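Local coordinates for Azi13 (Streptomyces sahachiroi, PDB 5HMC), which is probably a thioesterase of the PaaI family with the hot dog fold, and here binds 5-methylnaphthalene-1-carboxylic acid in pockets between subunits, at residues A[44-49]-A[86-91]; A[18-23]-A[56-61]; A[73-78]-A[128-133]. All blocks are in the same frame, centred on the assembly; numbering follows the deposited sequence.

How the contacts relate
Along the chain the segments come in the order 18-23, 44-49, 56-61, 73-78, 86-91 and 128-133, and contact 1 interlaces with both others. All belong to a hot dog fold, one helix against a curved antiparallel sheet. Helix 49-68 starts at the end of 44-49 and carries 56-61; strand 72-83 follows and carries 73-78. Contacts 2 and 3, with centres about 16 Å apart, touch where S61 meets L129, and share one ligand. Contact 1 lies across the chain's centre from contact 3, centres about 30 Å apart, and meets a second ligand. Each pocket therefore combines the helix N-terminus of one subunit with the mid-helix and strand 72-83 of its neighbour.

Contact 1 (A[44-49]-A[86-91]); sequences HGILHG and PATVAD. With 5NE (5-methylnaphthalene-1-carboxylic acid), chain B.
L47 and A87 join two loops through one backbone N-H...O=C hydrogen bond, and the side chains are disposed around it. L47 N lies 2.8 Å from A87 O, nearly in line with the carbonyl. The same oxygen receives a CA-H...O contact from I46, whose CA is 3.3 Å away. Beside this bond the CB atoms of L47 and A87 are 4.1 Å apart. I46 approaches the other loop slantwise: its CG2, anti to the carbonyl carbon, reaches T88 CG2 at 3.8 Å and touches P86 CB, which is met by CD1 as well. With T88 chi1 at 56° the methyl CG2 turns to the 44-49 loop, 3.3 Å from G45 O, while the hydroxyl turns back to its own 3-10 turn. There D91 OD2 is gripped twice, by T88 N at 2.7 Å on the anti side, 15° from the carboxylate plane, and by T88 OG1 from above that plane.

Beyond the loop contact, H48 lays one ring face over the bound naphthalene, with C1I 3.2 Å above the ring plane. The histidine sits at the N-cap of helix 49-68, with ND1 bonded to G50 N and NE2 to S58 OG of the second subunit. G49 N donates to oxygen O1M of the ligand's acid group, which probably also bonds S61 OG of the second subunit. The loops thus meet by apolar packing and one backbone N-H...O=C hydrogen bond, whereas the acid group meets a helix N-terminus, whose dipole would probably favour electron density on O1M.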
loop_
_atom_site.group_PDB
_atom_site.type_symbol
_atom_site.label_atom_id
_atom_site.label_comp_id
_atom_site.label_asym_id
_atom_site.label_seq_id
_atom_site.Cartn_x
_atom_site.Cartn_y
_atom_site.Cartn_z
ATOM N N HIS A 44 -8.306 22.790 -6.661
ATOM C CA HIS A 44 -7.961 23.000 -8.059
ATOM C C HIS A 44 -9.004 22.420 -9.009
ATOM O O HIS A 44 -8.683 22.127 -10.166
ATOM C CB HIS A 44 -6.582 22.410 -8.347
ATOM C CG HIS A 44 -5.535 22.848 -7.375
ATOM N ND1 HIS A 44 -4.629 21.978 -6.813
ATOM C CD2 HIS A 44 -5.258 24.070 -6.857
ATOM C CE1 HIS A 44 -3.838 22.643 -5.987
ATOM N NE2 HIS A 44 -4.196 23.915 -6.000
ATOM N N GLY A 45 -10.237 22.229 -8.542
ATOM C CA GLY A 45 -11.309 21.899 -9.456
ATOM C C GLY A 45 -11.333 20.482 -9.972
ATOM O O GLY A 45 -12.055 20.208 -10.937
ATOM N N ILE A 46 -10.576 19.563 -9.370
ATOM C CA ILE A 46 -10.689 18.146 -9.682
ATOM C C ILE A 46 -11.172 17.395 -8.437
ATOM O O ILE A 46 -11.248 17.940 -7.339
ATOM C CB ILE A 46 -9.373 17.548 -10.209
ATOM C CG1 ILE A 46 -8.268 17.680 -9.169
ATOM C CG2 ILE A 46 -8.944 18.256 -11.480
ATOM C CD1 ILE A 46 -6.970 17.045 -9.620
ATOM N N LEU A 47 -11.519 16.134 -8.637
ATOM C CA LEU A 47 -12.035 15.326 -7.541
ATOM C C LEU A 47 -11.005 15.209 -6.424
ATOM O O LEU A 47 -9.828 14.927 -6.673
ATOM C CB LEU A 47 -12.415 13.944 -8.051
ATOM C CG LEU A 47 -13.112 13.059 -7.013
ATOM C CD1 LEU A 47 -14.437 13.675 -6.603
ATOM C CD2 LEU A 47 -13.312 11.679 -7.564
ATOM N N HIS A 48 -11.453 15.477 -5.196
ATOM C CA HIS A 48 -10.678 15.197 -3.990
ATOM C C HIS A 48 -10.315 13.715 -3.962
ATOM O O HIS A 48 -11.173 12.858 -4.171
ATOM C CB HIS A 48 -11.520 15.588 -2.768
ATOM C CG HIS A 48 -10.777 15.609 -1.466
ATOM N ND1 HIS A 48 -10.220 14.483 -0.904
ATOM C CD2 HIS A 48 -10.545 16.618 -0.592
ATOM C CE1 HIS A 48 -9.661 14.799 0.252
ATOM N NE2 HIS A 48 -9.838 16.090 0.461
ATOM N N GLY A 49 -9.027 13.417 -3.774
ATOM C CA GLY A 49 -8.580 12.032 -3.863
ATOM C C GLY A 49 -9.237 11.142 -2.820
ATOM O O GLY A 49 -9.512 9.968 -3.071
ATOM N N PRO A 86 -6.962 12.786 -13.483
ATOM C CA PRO A 86 -7.804 13.754 -12.773
ATOM C C PRO A 86 -9.231 13.621 -13.259
ATOM O O PRO A 86 -9.483 13.293 -14.422
ATOM C CB PRO A 86 -7.216 15.122 -13.161
ATOM C CG PRO A 86 -6.029 14.835 -14.029
ATOM C CD PRO A 86 -6.137 13.431 -14.519
ATOM N N ALA A 87 -10.176 13.869 -12.356
ATOM C CA ALA A 87 -11.593 13.724 -12.661
ATOM C C ALA A 87 -12.311 15.025 -12.347
ATOM O O ALA A 87 -12.081 15.626 -11.294
ATOM C CB ALA A 87 -12.203 12.568 -11.882
ATOM N N THR A 88 -13.157 15.476 -13.271
ATOM C CA THR A 88 -13.967 16.667 -13.061
ATOM C C THR A 88 -15.415 16.351 -13.381
ATOM O O THR A 88 -15.753 15.252 -13.841
ATOM C CB THR A 88 -13.512 17.835 -13.939
ATOM O OG1 THR A 88 -13.526 17.403 -15.303
ATOM C CG2 THR A 88 -12.115 18.266 -13.570
ATOM N N VAL A 89 -16.270 17.353 -13.163
ATOM C CA VAL A 89 -17.663 17.241 -13.571
ATOM C C VAL A 89 -17.773 16.931 -15.059
ATOM O O VAL A 89 -18.658 16.177 -15.482
ATOM C CB VAL A 89 -18.415 18.527 -13.181
ATOM C CG1 VAL A 89 -18.176 18.825 -11.709
ATOM C CG2 VAL A 89 -17.981 19.721 -14.044
ATOM N N ALA A 90 -16.859 17.464 -15.872
ATOM C CA ALA A 90 -16.911 17.228 -17.309
ATOM C C ALA A 90 -16.728 15.759 -17.662
ATOM O O ALA A 90 -17.136 15.336 -18.748
ATOM C CB ALA A 90 -15.849 18.069 -18.021
ATOM N N ASP A 91 -16.145 14.962 -16.776
ATOM C CA ASP A 91 -15.818 13.602 -17.166
ATOM C C ASP A 91 -17.005 12.651 -17.090
ATOM O O ASP A 91 -16.864 11.484 -17.479
ATOM C CB ASP A 91 -14.638 13.105 -16.333
ATOM C CG ASP A 91 -13.356 13.845 -16.680
ATOM O OD1 ASP A 91 -12.766 13.549 -17.747
ATOM O OD2 ASP A 91 -12.961 14.750 -15.915
HETATM O O1N 5NE B . -5.120 15.169 -3.051
HETATM C C1L 5NE B . -6.251 15.703 -3.028
HETATM O O1M 5NE B . -7.247 15.187 -3.565
HETATM C C1J 5NE B . -6.364 16.987 -2.273
HETATM C C1E 5NE B . -5.529 18.153 -2.635
HETATM C C1F 5NE B . -4.622 18.154 -3.691
HETATM C C1A 5NE B . -3.874 19.303 -3.969
HETATM C C1I 5NE B . -7.230 17.089 -1.185
HETATM C C1H 5NE B . -7.332 18.266 -0.438
HETATM C C1G 5NE B . -6.577 19.395 -0.738
HETATM C C1D 5NE B . -5.690 19.360 -1.802
HETATM C C1C 5NE B . -4.882 20.537 -2.120
HETATM C C1O 5NE B . -5.070 21.754 -1.254
HETATM C C1B 5NE B . -3.999 20.471 -3.204
#

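Contact 2 (A[18-23]-A[56-61]); sequences LGLQFE and VESVAS. With 5NE (5-methylnaphthalene-1-carboxylic acid), chain C.
A methyl group pressed unusually close to a helix marks this contact: L20 CD1 stands 3.5 Å from S58 CB, inside normal carbon-carbon separation. No hydrogen bond joins segments 18-23 and 56-61, so packing alone holds them. L18 CD1 approaches the same serine from the end of helix 13-18, 3.6 Å from OG. That hydroxyl is engaged elsewhere, with A54 O one turn back in the helix and with H48 NE2 of the second subunit, so both leucine methyls lie against a group that already has polar partners. Further along, F22 turns a ring edge to the helix. Its chi1 of -80°, with CG anti to the carbonyl carbon, brings CE2 to 4.1 Å from V59 CA and CZ to the same distance from V59 CG2; S58 O also lies near the ring plane. A Schellman motif at G19 ends helix 13-18. On another side of the helix E57 OE2 is 2.7 Å from ligand atom O1N. V15 of helix 13-18 packs on L20, F22 and S58; W34 and A32 of strand 29-35 back L20 and F22; V56 and A60 rest on V127, in the antiparallel sheet wrapped round helix 49-68, the central helix of the hot dog fold.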
loop_
_atom_site.group_PDB
_atom_site.type_symbol
_atom_site.label_atom_id
_atom_site.label_comp_id
_atom_site.label_asym_id
_atom_site.label_seq_id
_atom_site.Cartn_x
_atom_site.Cartn_y
_atom_site.Cartn_z
ATOM N N LEU A 18 -21.940 10.231 -0.905
ATOM C CA LEU A 18 -21.081 10.055 -2.065
ATOM C C LEU A 18 -21.875 10.025 -3.359
ATOM O O LEU A 18 -21.317 10.302 -4.423
ATOM C CB LEU A 18 -20.266 8.771 -1.931
ATOM C CG LEU A 18 -19.182 8.812 -0.854
ATOM C CD1 LEU A 18 -18.494 7.462 -0.738
ATOM C CD2 LEU A 18 -18.159 9.922 -1.105
ATOM N N GLY A 19 -23.163 9.702 -3.297
ATOM C CA GLY A 19 -23.948 9.598 -4.507
ATOM C C GLY A 19 -23.807 8.286 -5.236
ATOM O O GLY A 19 -24.121 8.213 -6.429
ATOM N N LEU A 20 -23.342 7.240 -4.563
ATOM C CA LEU A 20 -23.204 5.958 -5.231
ATOM C C LEU A 20 -24.576 5.352 -5.475
ATOM O O LEU A 20 -25.479 5.459 -4.647
ATOM C CB LEU A 20 -22.352 5.001 -4.405
ATOM C CG LEU A 20 -20.874 5.348 -4.293
ATOM C CD1 LEU A 20 -20.186 4.384 -3.364
ATOM C CD2 LEU A 20 -20.234 5.287 -5.663
ATOM N N GLN A 21 -24.732 4.720 -6.629
ATOM C CA GLN A 21 -25.966 4.038 -6.986
ATOM C C GLN A 21 -25.563 2.666 -7.486
ATOM O O GLN A 21 -24.886 2.550 -8.512
ATOM C CB GLN A 21 -26.747 4.820 -8.038
ATOM C CG GLN A 21 -27.056 6.235 -7.581
ATOM C CD GLN A 21 -28.215 6.853 -8.321
ATOM O OE1 GLN A 21 -28.034 7.476 -9.368
ATOM N NE2 GLN A 21 -29.421 6.691 -7.777
ATOM N N PHE A 22 -25.959 1.637 -6.750
ATOM C CA PHE A 22 -25.474 0.293 -6.997
ATOM C C PHE A 22 -26.353 -0.407 -8.017
ATOM O O PHE A 22 -27.574 -0.466 -7.864
ATOM C CB PHE A 22 -25.425 -0.501 -5.699
ATOM C CG PHE A 22 -24.227 -0.196 -4.864
ATOM C CD1 PHE A 22 -24.175 0.951 -4.105
ATOM C CD2 PHE A 22 -23.143 -1.050 -4.853
ATOM C CE1 PHE A 22 -23.058 1.246 -3.347
ATOM C CE2 PHE A 22 -22.031 -0.767 -4.087
ATOM C CZ PHE A 22 -21.992 0.381 -3.330
ATOM N N GLU A 23 -25.723 -0.915 -9.067
ATOM C CA GLU A 23 -26.400 -1.788 -10.006
ATOM C C GLU A 23 -26.370 -3.235 -9.542
ATOM O O GLU A 23 -27.251 -4.020 -9.911
ATOM C CB GLU A 23 -25.751 -1.649 -11.394
ATOM C CG GLU A 23 -26.172 -2.720 -12.404
ATOM C CD GLU A 23 -25.022 -3.184 -13.290
ATOM O OE1 GLU A 23 -24.412 -2.317 -13.959
ATOM O OE2 GLU A 23 -24.727 -4.408 -13.312
ATOM N N VAL A 56 -13.943 3.446 -3.325
ATOM C CA VAL A 56 -13.323 2.122 -3.311
ATOM C C VAL A 56 -13.720 1.365 -2.048
ATOM O O VAL A 56 -14.052 0.176 -2.092
ATOM C CB VAL A 56 -11.790 2.257 -3.433
ATOM C CG1 VAL A 56 -11.102 0.954 -3.062
ATOM C CG2 VAL A 56 -11.390 2.653 -4.840
ATOM N N GLU A 57 -13.675 2.037 -0.900
ATOM C CA GLU A 57 -14.058 1.377 0.342
ATOM C C GLU A 57 -15.517 0.937 0.295
ATOM O O GLU A 57 -15.863 -0.172 0.737
ATOM C CB GLU A 57 -13.818 2.322 1.522
ATOM C CG GLU A 57 -14.052 1.680 2.880
ATOM C CD GLU A 57 -12.799 1.030 3.419
ATOM O OE1 GLU A 57 -11.708 1.330 2.872
ATOM O OE2 GLU A 57 -12.902 0.235 4.382
ATOM N N SER A 58 -16.385 1.789 -0.259
ATOM C CA SER A 58 -17.819 1.514 -0.243
ATOM C C SER A 58 -18.156 0.289 -1.086
ATOM O O SER A 58 -18.909 -0.598 -0.653
ATOM C CB SER A 58 -18.586 2.737 -0.755
ATOM O OG SER A 58 -18.333 3.894 0.014
ATOM N N VAL A 59 -17.619 0.231 -2.304
ATOM C CA VAL A 59 -18.033 -0.812 -3.229
ATOM C C VAL A 59 -17.441 -2.149 -2.815
ATOM O O VAL A 59 -18.095 -3.195 -2.934
ATOM C CB VAL A 59 -17.653 -0.407 -4.670
ATOM C CG1 VAL A 59 -18.153 -1.422 -5.669
ATOM C CG2 VAL A 59 -18.245 0.964 -4.995
ATOM N N ALA A 60 -16.224 -2.144 -2.278
ATOM C CA ALA A 60 -15.628 -3.393 -1.822
ATOM C C ALA A 60 -16.312 -3.914 -0.555
ATOM O O ALA A 60 -16.613 -5.110 -0.453
ATOM C CB ALA A 60 -14.131 -3.195 -1.588
ATOM N N SER A 61 -16.557 -3.041 0.426
ATOM C CA SER A 61 -17.148 -3.506 1.681
ATOM C C SER A 61 -18.560 -4.016 1.464
ATOM O O SER A 61 -18.977 -4.981 2.111
ATOM C CB SER A 61 -17.168 -2.392 2.724
ATOM O OG SER A 61 -15.857 -2.017 3.106
HETATM O O1N 5NE C . -15.345 -0.316 5.481
HETATM C C1L 5NE C . -16.189 0.583 5.692
HETATM O O1M 5NE C . -15.917 1.625 6.315
HETATM C C1J 5NE C . -17.549 0.368 5.113
HETATM C C1E 5NE C . -18.342 -0.827 5.469
HETATM C C1F 5NE C . -17.910 -1.801 6.367
HETATM C C1A 5NE C . -18.727 -2.899 6.652
HETATM C C1I 5NE C . -18.070 1.273 4.190
HETATM C C1H 5NE C . -19.325 1.081 3.603
HETATM C C1G 5NE C . -20.117 -0.021 3.908
HETATM C C1D 5NE C . -19.655 -0.964 4.812
HETATM C C1C 5NE C . -20.474 -2.134 5.131
HETATM C C1O 5NE C . -21.810 -2.245 4.446
HETATM C C1B 5NE C . -19.982 -3.066 6.052
#

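Contact 3 (A[73-78]-A[128-133]); sequences TVVGVS and RLHNLR. With 5NE (5-methylnaphthalene-1-carboxylic acid), chain C.
T73 and L132 bond in both directions: T73 N to L132 O at 2.7 Å, L132 N to T73 O almost straight along the carbonyl. V75 and H130 repeat this, with both donors in the carbonyl plane. Between them V74 faces N131, and past V75 and H130 G76 faces L129; at these non-hydrogen-bonded pairs CA-H...O contacts take over. V74 O and CG2 also border ligand atom C1A, making this strand a pocket wall. The register then slips by one residue in a classic beta bulge of the hot dog sheet. R128 O accepts V77 N at 2.8 Å and S78 N at 3.3 Å from the same face of its plane, while R128 N donates to S78 O. V77 CG1, anti to the backbone N (chi1 179°), lies by R128 CD, and CG2 packs 3.6 Å from H130 CB; an alanine here would probably leave R128 less supported and a gap beside H130. R128 NH1 bonds Q107 OE1, NH2 forms a salt bridge with D82 of the fourth subunit, and a water on S78 OG (3.1 Å) reaches NE weakly. A105 O and Q108 NE2 satisfy N131. S78 pairs antiparallel with a strand of the second subunit, carrying the sheet across the interface.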
loop_
_atom_site.group_PDB
_atom_site.type_symbol
_atom_site.label_atom_id
_atom_site.label_comp_id
_atom_site.label_asym_id
_atom_site.label_seq_id
_atom_site.Cartn_x
_atom_site.Cartn_y
_atom_site.Cartn_z
ATOM N N THR A 73 -20.078 -10.503 10.023
ATOM C CA THR A 73 -19.971 -9.153 9.475
ATOM C C THR A 73 -18.507 -8.746 9.287
ATOM O O THR A 73 -17.594 -9.317 9.892
ATOM C CB THR A 73 -20.693 -8.156 10.380
ATOM O OG1 THR A 73 -20.800 -6.897 9.705
ATOM C CG2 THR A 73 -19.945 -8.004 11.712
ATOM N N VAL A 74 -18.294 -7.730 8.446
ATOM C CA VAL A 74 -16.949 -7.309 8.058
ATOM C C VAL A 74 -16.631 -5.934 8.640
ATOM O O VAL A 74 -17.511 -5.086 8.834
ATOM C CB VAL A 74 -16.772 -7.297 6.524
ATOM C CG1 VAL A 74 -17.305 -8.573 5.923
ATOM C CG2 VAL A 74 -17.460 -6.092 5.902
ATOM N N VAL A 75 -15.350 -5.718 8.911
ATOM C CA VAL A 75 -14.823 -4.427 9.347
ATOM C C VAL A 75 -13.652 -4.069 8.439
ATOM O O VAL A 75 -12.832 -4.936 8.114
ATOM C CB VAL A 75 -14.383 -4.470 10.832
ATOM C CG1 VAL A 75 -13.538 -5.687 11.085
ATOM C CG2 VAL A 75 -13.606 -3.221 11.216
ATOM N N GLY A 76 -13.585 -2.808 8.008
ATOM C CA GLY A 76 -12.454 -2.363 7.207
ATOM C C GLY A 76 -11.149 -2.412 7.989
ATOM O O GLY A 76 -11.081 -2.011 9.154
ATOM N N VAL A 77 -10.106 -2.939 7.337
ATOM C CA VAL A 77 -8.759 -3.033 7.900
ATOM C C VAL A 77 -7.793 -2.048 7.229
ATOM O O VAL A 77 -7.031 -1.367 7.910
ATOM C CB VAL A 77 -8.215 -4.480 7.815
ATOM C CG1 VAL A 77 -6.797 -4.558 8.391
ATOM C CG2 VAL A 77 -9.131 -5.455 8.536
ATOM N N SER A 78 -7.786 -1.985 5.894
ATOM C CA SER A 78 -6.916 -1.039 5.191
ATOM C C SER A 78 -7.396 -0.829 3.765
ATOM O O SER A 78 -8.119 -1.652 3.200
ATOM C CB SER A 78 -5.444 -1.486 5.173
ATOM O OG SER A 78 -5.257 -2.721 4.501
ATOM N N ARG A 128 -8.688 -4.348 2.312
ATOM C CA ARG A 128 -8.576 -5.511 3.180
ATOM C C ARG A 128 -9.633 -5.402 4.267
ATOM O O ARG A 128 -9.784 -4.340 4.881
ATOM C CB ARG A 128 -7.185 -5.611 3.812
ATOM C CG ARG A 128 -7.070 -6.732 4.882
ATOM C CD ARG A 128 -5.638 -6.825 5.424
ATOM N NE ARG A 128 -4.661 -7.135 4.376
ATOM C CZ ARG A 128 -4.339 -8.379 4.037
ATOM N NH1 ARG A 128 -4.924 -9.410 4.659
ATOM N NH2 ARG A 128 -3.441 -8.602 3.088
ATOM N N LEU A 129 -10.366 -6.488 4.490
ATOM C CA LEU A 129 -11.419 -6.526 5.490
ATOM C C LEU A 129 -11.213 -7.717 6.414
ATOM O O LEU A 129 -10.647 -8.740 6.023
ATOM C CB LEU A 129 -12.803 -6.608 4.843
ATOM C CG LEU A 129 -13.094 -5.450 3.885
ATOM C CD1 LEU A 129 -13.136 -5.908 2.420
ATOM C CD2 LEU A 129 -14.374 -4.726 4.281
ATOM N N HIS A 130 -11.680 -7.568 7.649
ATOM C CA HIS A 130 -11.636 -8.625 8.656
ATOM C C HIS A 130 -13.046 -9.175 8.828
ATOM O O HIS A 130 -14.008 -8.400 8.860
ATOM C CB HIS A 130 -11.080 -8.078 9.975
ATOM C CG HIS A 130 -10.934 -9.103 11.059
ATOM N ND1 HIS A 130 -9.966 -10.087 11.032
ATOM C CD2 HIS A 130 -11.618 -9.282 12.216
ATOM C CE1 HIS A 130 -10.068 -10.836 12.115
ATOM N NE2 HIS A 130 -11.063 -10.368 12.851
ATOM N N ASN A 131 -13.171 -10.505 8.881
ATOM C CA ASN A 131 -14.459 -11.176 9.057
ATOM C C ASN A 131 -14.746 -11.354 10.544
ATOM O O ASN A 131 -13.976 -12.012 11.250
ATOM C CB ASN A 131 -14.480 -12.550 8.385
ATOM C CG ASN A 131 -14.326 -12.480 6.878
ATOM O OD1 ASN A 131 -14.770 -11.532 6.244
ATOM N ND2 ASN A 131 -13.706 -13.500 6.298
ATOM N N LEU A 132 -15.849 -10.780 11.015
ATOM C CA LEU A 132 -16.345 -11.016 12.373
ATOM C C LEU A 132 -17.437 -12.071 12.268
ATOM O O LEU A 132 -18.571 -11.763 11.900
ATOM C CB LEU A 132 -16.880 -9.737 12.998
ATOM C CG LEU A 132 -15.860 -8.620 13.127
ATOM C CD1 LEU A 132 -16.581 -7.280 13.202
ATOM C CD2 LEU A 132 -15.000 -8.855 14.349
ATOM N N ARG A 133 -17.087 -13.318 12.566
ATOM C CA ARG A 133 -17.984 -14.433 12.305
ATOM C C ARG A 133 -18.803 -14.761 13.546
ATOM O O ARG A 133 -18.293 -14.711 14.670
ATOM C CB ARG A 133 -17.197 -15.663 11.856
ATOM C CG ARG A 133 -16.789 -15.643 10.400
ATOM C CD ARG A 133 -16.153 -16.960 10.006
ATOM N NE ARG A 133 -15.589 -16.899 8.664
ATOM C CZ ARG A 133 -16.267 -17.151 7.547
ATOM N NH1 ARG A 133 -17.551 -17.488 7.604
ATOM N NH2 ARG A 133 -15.656 -17.060 6.369
HETATM O O1N 5NE C . -15.345 -0.316 5.481
HETATM C C1L 5NE C . -16.189 0.583 5.692
HETATM O O1M 5NE C . -15.917 1.625 6.315
HETATM C C1J 5NE C . -17.549 0.368 5.113
HETATM C C1E 5NE C . -18.342 -0.827 5.469
HETATM C C1F 5NE C . -17.910 -1.801 6.367
HETATM C C1A 5NE C . -18.727 -2.899 6.652
HETATM C C1I 5NE C . -18.070 1.273 4.190
HETATM C C1H 5NE C . -19.325 1.081 3.603
HETATM C C1G 5NE C . -20.117 -0.021 3.908
HETATM C C1D 5NE C . -19.655 -0.964 4.812
HETATM C C1C 5NE C . -20.474 -2.134 5.131
HETATM C C1O 5NE C . -21.810 -2.245 4.446
HETATM C C1B 5NE C . -19.982 -3.066 6.052
HETATM O O HOH W 1 -2.703 -4.480 4.623
#